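Local coordinates for protein SMG5 (PDB 2HWY), which acts in nonsense-mediated mRNA decay, promotes UPF1 dephosphorylation, probably as an adapter to PP2A, and contributes here its PIN domain, having no RNase activity by itself, at residues 16-21 / 155-160; 38-43 / 48-53. All coordinates share one frame; numbering follows the deposited sequence.

Contact 1. Residues 16-21 / 155-160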
ATOM      1  N   LEU A  16      -5.492   7.829  -2.051  1.00 24.14           N
ATOM      2  CA  LEU A  16      -4.512   8.437  -1.193  1.00 23.90           C
ATOM      3  C   LEU A  16      -5.103   8.904   0.127  1.00 23.78           C
ATOM      4  O   LEU A  16      -4.448   8.810   1.162  1.00 23.95           O
ATOM      5  CB  LEU A  16      -3.907   9.607  -1.920  1.00 23.38           C
ATOM      6  CG  LEU A  16      -2.833  10.367  -1.184  1.00 24.18           C
ATOM      7  CD1 LEU A  16      -1.667   9.442  -0.815  1.00 25.36           C
ATOM      8  CD2 LEU A  16      -2.389  11.494  -2.083  1.00 24.26           C
ATOM      9  N   PRO A  17      -6.332   9.447   0.102  1.00 23.92           N
ATOM     10  CA  PRO A  17      -6.920   9.894   1.384  1.00 23.97           C
ATOM     11  C   PRO A  17      -7.274   8.775   2.375  1.00 23.87           C
ATOM     12  O   PRO A  17      -7.326   9.018   3.568  1.00 23.96           O
ATOM     13  CB  PRO A  17      -8.171  10.652   0.940  1.00 23.95           C
ATOM     14  CG  PRO A  17      -7.899  10.993  -0.532  1.00 23.58           C
ATOM     15  CD  PRO A  17      -7.224   9.776  -1.028  1.00 23.46           C
ATOM     16  N   VAL A  18      -7.496   7.562   1.892  1.00 24.06           N
ATOM     17  CA  VAL A  18      -7.633   6.404   2.767  1.00 24.27           C
ATOM     18  C   VAL A  18      -6.281   6.093   3.427  1.00 24.40           C
ATOM     19  O   VAL A  18      -6.194   5.887   4.649  1.00 24.05           O
ATOM     20  CB  VAL A  18      -8.114   5.176   1.966  1.00 24.50           C
ATOM     21  CG1 VAL A  18      -7.966   3.903   2.783  1.00 25.39           C
ATOM     22  CG2 VAL A  18      -9.569   5.368   1.526  1.00 24.84           C
ATOM     23  N   ILE A  19      -5.232   6.061   2.604  1.00 24.14           N
ATOM     24  CA  ILE A  19      -3.898   5.801   3.101  1.00 24.27           C
ATOM     25  C   ILE A  19      -3.484   6.908   4.069  1.00 24.26           C
ATOM     26  O   ILE A  19      -2.948   6.624   5.139  1.00 24.50           O
ATOM     27  CB  ILE A  19      -2.871   5.548   1.940  1.00 23.88           C
ATOM     28  CG1 ILE A  19      -3.159   4.198   1.281  1.00 23.74           C
ATOM     29  CG2 ILE A  19      -1.431   5.497   2.450  1.00 23.66           C
ATOM     30  CD1 ILE A  19      -3.932   4.276   0.026  1.00 23.93           C
ATOM     31  N   ARG A  20      -3.778   8.156   3.739  1.00 24.64           N
ATOM     32  CA  ARG A  20      -3.489   9.247   4.672  1.00 24.97           C
ATOM     33  C   ARG A  20      -4.073   8.965   6.043  1.00 24.76           C
ATOM     34  O   ARG A  20      -3.381   9.022   7.039  1.00 24.61           O
ATOM     35  CB  ARG A  20      -4.018  10.576   4.155  1.00 25.05           C
ATOM     36  CG  ARG A  20      -3.657  11.781   5.053  1.00 25.66           C
ATOM     37  CD  ARG A  20      -4.274  13.106   4.559  1.00 26.32           C
ATOM     38  NE  ARG A  20      -4.133  13.229   3.109  1.00 27.29           N
ATOM     39  CZ  ARG A  20      -3.098  13.776   2.474  1.00 28.03           C
ATOM     40  NH1 ARG A  20      -2.077  14.293   3.151  1.00 30.04           N
ATOM     41  NH2 ARG A  20      -3.088  13.816   1.143  1.00 28.03           N
ATOM     42  N   GLN A  21      -5.353   8.642   6.074  1.00 25.11           N
ATOM     43  CA  GLN A  21      -6.043   8.314   7.322  1.00 24.84           C
ATOM     44  C   GLN A  21      -5.334   7.210   8.091  1.00 24.58           C
ATOM     45  O   GLN A  21      -5.077   7.346   9.279  1.00 24.96           O
ATOM     46  CB  GLN A  21      -7.476   7.874   7.027  1.00 25.23           C
ATOM     47  CG  GLN A  21      -8.452   8.090   8.163  1.00 25.91           C
ATOM     48  CD  GLN A  21      -8.685   9.552   8.460  1.00 27.59           C
ATOM     49  OE1 GLN A  21      -8.414  10.425   7.626  1.00 29.16           O
ATOM     50  NE2 GLN A  21      -9.178   9.833   9.656  1.00 26.74           N
ATOM     51  N   ASP A 155     -12.664  -1.489   1.080  1.00 20.00           N
ATOM     52  CA  ASP A 155     -13.213  -2.556   1.909  1.00 20.00           C
ATOM     53  C   ASP A 155     -12.583  -2.553   3.298  1.00 20.00           C
ATOM     54  O   ASP A 155     -13.247  -2.551   4.302  1.00 20.58           O
ATOM     55  CB  ASP A 155     -13.004  -3.916   1.239  1.00 20.00           C
ATOM     56  N   PHE A 156     -11.254  -2.479   3.312  1.00 21.65           N
ATOM     57  CA  PHE A 156     -10.519  -2.387   4.568  1.00 22.01           C
ATOM     58  C   PHE A 156     -10.946  -1.115   5.326  1.00 22.16           C
ATOM     59  O   PHE A 156     -11.206  -1.154   6.530  1.00 21.83           O
ATOM     60  CB  PHE A 156      -9.007  -2.392   4.287  1.00 22.22           C
ATOM     61  CG  PHE A 156      -8.147  -2.344   5.531  1.00 22.29           C
ATOM     62  CD1 PHE A 156      -7.690  -3.512   6.130  1.00 21.53           C
ATOM     63  CD2 PHE A 156      -7.772  -1.120   6.086  1.00 22.98           C
ATOM     64  CE1 PHE A 156      -6.885  -3.462   7.267  1.00 21.91           C
ATOM     65  CE2 PHE A 156      -6.975  -1.067   7.231  1.00 22.42           C
ATOM     66  CZ  PHE A 156      -6.533  -2.246   7.820  1.00 22.17           C
ATOM     67  N   TYR A 157     -11.062  -0.008   4.595  1.00 22.50           N
ATOM     68  CA  TYR A 157     -11.335   1.288   5.199  1.00 22.64           C
ATOM     69  C   TYR A 157     -12.712   1.370   5.820  1.00 22.74           C
ATOM     70  O   TYR A 157     -12.886   1.870   6.938  1.00 22.47           O
ATOM     71  CB  TYR A 157     -11.212   2.421   4.178  1.00 22.83           C
ATOM     72  CG  TYR A 157     -11.413   3.736   4.861  1.00 22.81           C
ATOM     73  CD1 TYR A 157     -10.534   4.140   5.870  1.00 23.73           C
ATOM     74  CD2 TYR A 157     -12.510   4.540   4.575  1.00 22.95           C
ATOM     75  CE1 TYR A 157     -10.711   5.326   6.546  1.00 22.84           C
ATOM     76  CE2 TYR A 157     -12.698   5.729   5.248  1.00 22.90           C
ATOM     77  CZ  TYR A 157     -11.788   6.115   6.234  1.00 23.22           C
ATOM     78  OH  TYR A 157     -11.947   7.297   6.921  1.00 24.55           O
ATOM     79  N   LYS A 158     -13.696   0.894   5.073  1.00 22.93           N
ATOM     80  CA  LYS A 158     -15.049   0.881   5.561  1.00 23.18           C
ATOM     81  C   LYS A 158     -15.170  -0.122   6.734  1.00 23.34           C
ATOM     82  O   LYS A 158     -15.843   0.167   7.727  1.00 23.41           O
ATOM     83  CB  LYS A 158     -16.036   0.689   4.392  1.00 23.03           C
ATOM     84  CG  LYS A 158     -15.920   1.847   3.333  1.00 22.90           C
ATOM     85  CD  LYS A 158     -17.261   2.337   2.780  1.00 23.28           C
ATOM     86  CE  LYS A 158     -17.918   3.399   3.684  1.00 24.50           C
ATOM     87  NZ  LYS A 158     -19.449   3.428   3.652  1.00 22.73           N
ATOM     88  N   GLN A 159     -14.461  -1.250   6.682  1.00 23.78           N
ATOM     89  CA  GLN A 159     -14.381  -2.126   7.876  1.00 24.21           C
ATOM     90  C   GLN A 159     -13.722  -1.415   9.094  1.00 24.30           C
ATOM     91  O   GLN A 159     -14.152  -1.580  10.240  1.00 23.92           O
ATOM     92  CB  GLN A 159     -13.652  -3.459   7.581  1.00 24.35           C
ATOM     93  CG  GLN A 159     -14.579  -4.664   7.258  1.00 24.09           C
ATOM     94  CD  GLN A 159     -14.033  -6.011   7.770  1.00 24.52           C
ATOM     95  OE1 GLN A 159     -12.832  -6.154   8.022  1.00 24.50           O
ATOM     96  NE2 GLN A 159     -14.925  -7.002   7.928  1.00 24.23           N
ATOM     97  N   TRP A 160     -12.693  -0.619   8.833  1.00 24.50           N
ATOM     98  CA  TRP A 160     -11.910   0.003   9.898  1.00 24.57           C
ATOM     99  C   TRP A 160     -12.691   1.021  10.725  1.00 24.42           C
ATOM    100  O   TRP A 160     -13.100   2.063  10.223  1.00 24.56           O
ATOM    101  CB  TRP A 160     -10.665   0.661   9.303  1.00 24.84           C
ATOM    102  CG  TRP A 160      -9.652   1.039  10.332  1.00 25.21           C
ATOM    103  CD1 TRP A 160      -8.951   0.190  11.157  1.00 25.11           C
ATOM    104  CD2 TRP A 160      -9.212   2.373  10.654  1.00 25.49           C
ATOM    105  NE1 TRP A 160      -8.113   0.920  11.970  1.00 25.28           N
ATOM    106  CE2 TRP A 160      -8.248   2.258  11.680  1.00 25.31           C
ATOM    107  CE3 TRP A 160      -9.549   3.651  10.183  1.00 25.18           C
ATOM    108  CZ2 TRP A 160      -7.616   3.381  12.244  1.00 25.29           C
ATOM    109  CZ3 TRP A 160      -8.917   4.761  10.735  1.00 25.29           C
ATOM    110  CH2 TRP A 160      -7.958   4.617  11.748  1.00 25.25           C
TER
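V18 and Y157 form the buried half of this contact between helix 16-25 and helix 153-159, with their CA atoms 6.8 Å apart. The two valine methyls divide the work: CG1 of V18 reaches CB of Y157 at 3.8 Å, while V18 CG2 lies over one face of the ring, 4.1 Å from Y157 CG. V18 is buried, and it also touches V153 and L154, earlier on helix 153-159. The bond to CB of Y157 points toward helix 16-25, and CG anti to the backbone N (chi1 -176°) carries the phenol to Q21. Here the contact opens to solvent. Exposed Q21 places CG 3.8 Å from Y157 OH and 4.2 Å from CZ3 of the equally exposed W160, and the Q21 amide plane stands 73° from the tyrosine ring. W160 also leans on L22 and S25 and meets the ring of F28. With a serine in place of Y157, V18 would probably lose its aromatic cover and the Q21 chain the phenol it rests on. Since no polar pair joins the two segments, their association rests on apolar surface, with only the aliphatic part of Q21 engaged at the outer edge.

Contact 2. Residues 38-43 / 48-53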
ATOM      1  N   ASP A  38       9.127   2.678  -6.741  1.00 24.24           N
ATOM      2  CA  ASP A  38       9.749   2.813  -8.060  1.00 24.58           C
ATOM      3  C   ASP A  38       8.707   2.868  -9.186  1.00 24.88           C
ATOM      4  O   ASP A  38       8.904   3.567 -10.174  1.00 24.90           O
ATOM      5  CB  ASP A  38      10.776   1.691  -8.292  1.00 24.45           C
ATOM      6  CG  ASP A  38      11.982   1.807  -7.365  1.00 24.59           C
ATOM      7  OD1 ASP A  38      12.075   2.837  -6.636  1.00 23.60           O
ATOM      8  OD2 ASP A  38      12.825   0.874  -7.355  1.00 24.18           O
ATOM      9  N   GLY A  39       7.607   2.138  -9.028  1.00 25.36           N
ATOM     10  CA  GLY A  39       6.477   2.229  -9.944  1.00 25.79           C
ATOM     11  C   GLY A  39       5.906   3.636  -9.991  1.00 26.30           C
ATOM     12  O   GLY A  39       5.521   4.133 -11.060  1.00 26.52           O
ATOM     13  N   LEU A  40       5.869   4.298  -8.840  1.00 26.59           N
ATOM     14  CA  LEU A  40       5.305   5.640  -8.775  1.00 27.06           C
ATOM     15  C   LEU A  40       6.249   6.687  -9.389  1.00 27.65           C
ATOM     16  O   LEU A  40       5.774   7.587 -10.086  1.00 28.02           O
ATOM     17  CB  LEU A  40       4.927   6.009  -7.342  1.00 26.74           C
ATOM     18  CG  LEU A  40       3.916   5.076  -6.674  1.00 26.41           C
ATOM     19  CD1 LEU A  40       3.808   5.380  -5.218  1.00 26.60           C
ATOM     20  CD2 LEU A  40       2.558   5.175  -7.308  1.00 27.25           C
ATOM     21  N   ASP A  41       7.560   6.578  -9.141  1.00 28.06           N
ATOM     22  CA  ASP A  41       8.560   7.422  -9.829  1.00 28.64           C
ATOM     23  C   ASP A  41       8.387   7.336 -11.357  1.00 28.60           C
ATOM     24  O   ASP A  41       8.425   8.357 -12.043  1.00 28.35           O
ATOM     25  CB  ASP A  41      10.017   7.014  -9.483  1.00 29.25           C
ATOM     26  CG  ASP A  41      10.389   7.254  -8.009  1.00 30.21           C
ATOM     27  OD1 ASP A  41      10.117   8.369  -7.488  1.00 29.92           O
ATOM     28  OD2 ASP A  41      10.976   6.318  -7.390  1.00 29.99           O
ATOM     29  N   LEU A  42       8.217   6.119 -11.880  1.00 28.65           N
ATOM     30  CA  LEU A  42       7.883   5.924 -13.298  1.00 29.01           C
ATOM     31  C   LEU A  42       6.611   6.684 -13.681  1.00 29.19           C
ATOM     32  O   LEU A  42       6.567   7.335 -14.725  1.00 29.33           O
ATOM     33  CB  LEU A  42       7.647   4.447 -13.639  1.00 28.98           C
ATOM     34  CG  LEU A  42       8.795   3.488 -13.934  1.00 29.82           C
ATOM     35  CD1 LEU A  42       8.215   2.105 -14.229  1.00 29.77           C
ATOM     36  CD2 LEU A  42       9.664   3.973 -15.092  1.00 30.39           C
ATOM     37  N   LEU A  43       5.573   6.580 -12.851  1.00 29.10           N
ATOM     38  CA  LEU A  43       4.248   7.094 -13.230  1.00 29.20           C
ATOM     39  C   LEU A  43       4.076   8.623 -13.029  1.00 29.29           C
ATOM     40  O   LEU A  43       3.261   9.243 -13.705  1.00 28.87           O
ATOM     41  CB  LEU A  43       3.148   6.296 -12.518  1.00 29.04           C
ATOM     42  CG  LEU A  43       3.037   4.828 -12.945  1.00 28.45           C
ATOM     43  CD1 LEU A  43       2.317   4.006 -11.888  1.00 28.10           C
ATOM     44  CD2 LEU A  43       2.337   4.688 -14.282  1.00 28.09           C
ATOM     45  N   PRO A  48      -1.396  11.693 -12.500  1.00 28.23           N
ATOM     46  CA  PRO A  48      -1.261  12.630 -11.382  1.00 27.90           C
ATOM     47  C   PRO A  48      -1.500  11.972 -10.021  1.00 27.69           C
ATOM     48  O   PRO A  48      -1.106  12.514  -8.987  1.00 27.96           O
ATOM     49  CB  PRO A  48      -2.334  13.694 -11.666  1.00 27.84           C
ATOM     50  CG  PRO A  48      -2.835  13.430 -13.033  1.00 27.99           C
ATOM     51  CD  PRO A  48      -2.592  11.985 -13.309  1.00 28.29           C
ATOM     52  N   GLY A  49      -2.156  10.820 -10.016  1.00 27.46           N
ATOM     53  CA  GLY A  49      -2.268  10.032  -8.802  1.00 27.14           C
ATOM     54  C   GLY A  49      -0.892   9.662  -8.310  1.00 26.67           C
ATOM     55  O   GLY A  49      -0.608   9.805  -7.122  1.00 26.57           O
ATOM     56  N   ALA A  50      -0.040   9.207  -9.234  1.00 26.65           N
ATOM     57  CA  ALA A  50       1.368   8.840  -8.938  1.00 26.58           C
ATOM     58  C   ALA A  50       2.183   9.987  -8.331  1.00 26.32           C
ATOM     59  O   ALA A  50       2.866   9.812  -7.325  1.00 25.97           O
ATOM     60  CB  ALA A  50       2.059   8.333 -10.201  1.00 26.34           C
ATOM     61  N   ARG A  51       2.102  11.150  -8.969  1.00 26.68           N
ATOM     62  CA  ARG A  51       2.749  12.382  -8.509  1.00 26.83           C
ATOM     63  C   ARG A  51       2.343  12.814  -7.101  1.00 26.63           C
ATOM     64  O   ARG A  51       3.172  13.317  -6.344  1.00 27.29           O
ATOM     65  CB  ARG A  51       2.433  13.515  -9.485  1.00 26.91           C
ATOM     66  CG  ARG A  51       3.000  14.874  -9.098  1.00 27.40           C
ATOM     67  CD  ARG A  51       2.870  15.848 -10.268  1.00 28.48           C
ATOM     68  NE  ARG A  51       3.972  15.728 -11.232  1.00 29.43           N
ATOM     69  CZ  ARG A  51       4.029  16.369 -12.401  1.00 29.96           C
ATOM     70  NH1 ARG A  51       3.032  17.173 -12.788  1.00 30.08           N
ATOM     71  NH2 ARG A  51       5.085  16.194 -13.201  1.00 30.54           N
ATOM     72  N   ASP A  52       1.076  12.636  -6.750  1.00 26.22           N
ATOM     73  CA  ASP A  52       0.608  12.962  -5.402  1.00 26.15           C
ATOM     74  C   ASP A  52       0.829  11.833  -4.395  1.00 25.52           C
ATOM     75  O   ASP A  52       1.099  12.080  -3.223  1.00 25.06           O
ATOM     76  CB  ASP A  52      -0.850  13.369  -5.460  1.00 26.41           C
ATOM     77  CG  ASP A  52      -1.051  14.630  -6.266  1.00 28.03           C
ATOM     78  OD1 ASP A  52      -2.222  15.001  -6.492  1.00 29.71           O
ATOM     79  OD2 ASP A  52      -0.025  15.249  -6.665  1.00 30.31           O
ATOM     80  N   GLY A  53       0.723  10.596  -4.850  1.00 25.16           N
ATOM     81  CA  GLY A  53       1.164   9.481  -4.042  1.00 25.49           C
ATOM     82  C   GLY A  53       2.561   9.711  -3.476  1.00 25.35           C
ATOM     83  O   GLY A  53       2.780   9.555  -2.276  1.00 25.04           O
TER
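The backbones of L40 and A50 come within 5.1 Å of each other, CA to CA, where helix 34-43 and helix 48-63 meet across the short connection of four residues between them, forming an alpha-alpha hairpin. A50 is the centre of the contact: its CB points at the first helix and touches two residues one turn apart. It meets L43, CB to CB at 3.3 Å, a value not to be pressed at 2.75 Å resolution. It also lies against the backbone of L40, with A50 CB 3.8 Å from L40 O. The side chain of L40 comes in alongside, its CD2 standing 4.2 Å from A50 CA. Because L40 carries CG anti to its own carbonyl carbon (chi1 -59°), the branch lies beside the backbone N, away from the carbonyl, whose oxygen meets the alanine methyl. The other methyl, L40 CD1, looks toward the glycine one turn further on, 5.0 Å from G53 CA. The contact is thus a small-residue one: a methyl and a glycine on helix 48-63 present little bulk, and the helices come together closely there. L40 and A50 are both buried, while L43 is partly exposed. Beyond the pair, L40 also rests on T9, L12 and C13 of helix 9-14, and L43 touches T9, while L40 and D41 reach I54 further along helix 48-63. Through L40 and L43, helix 34-43 packs onto helix 9-14, which directly follows strand 4-7 of the parallel sheet.

How the contacts relate
Contact 2 is nested inside the chain loop that contact 1 closes, and the centres of the two are about 19 Å apart. They nevertheless meet at L16, whose CD2 lies 3.7 Å from D52 O. Helix 16-25 thus serves both: V18 and Q21 meet helix 153-159, while L16 and R20 pack on Y56 of helix 48-63, with R20 also touching E60. Contact 2 packs the start of helix 48-63 against helix 34-43, its neighbour in sequence; contact 1 joins two segments 134 residues apart at their closest ends. Together they belong to the helical layers around the parallel sheet of this PIN domain.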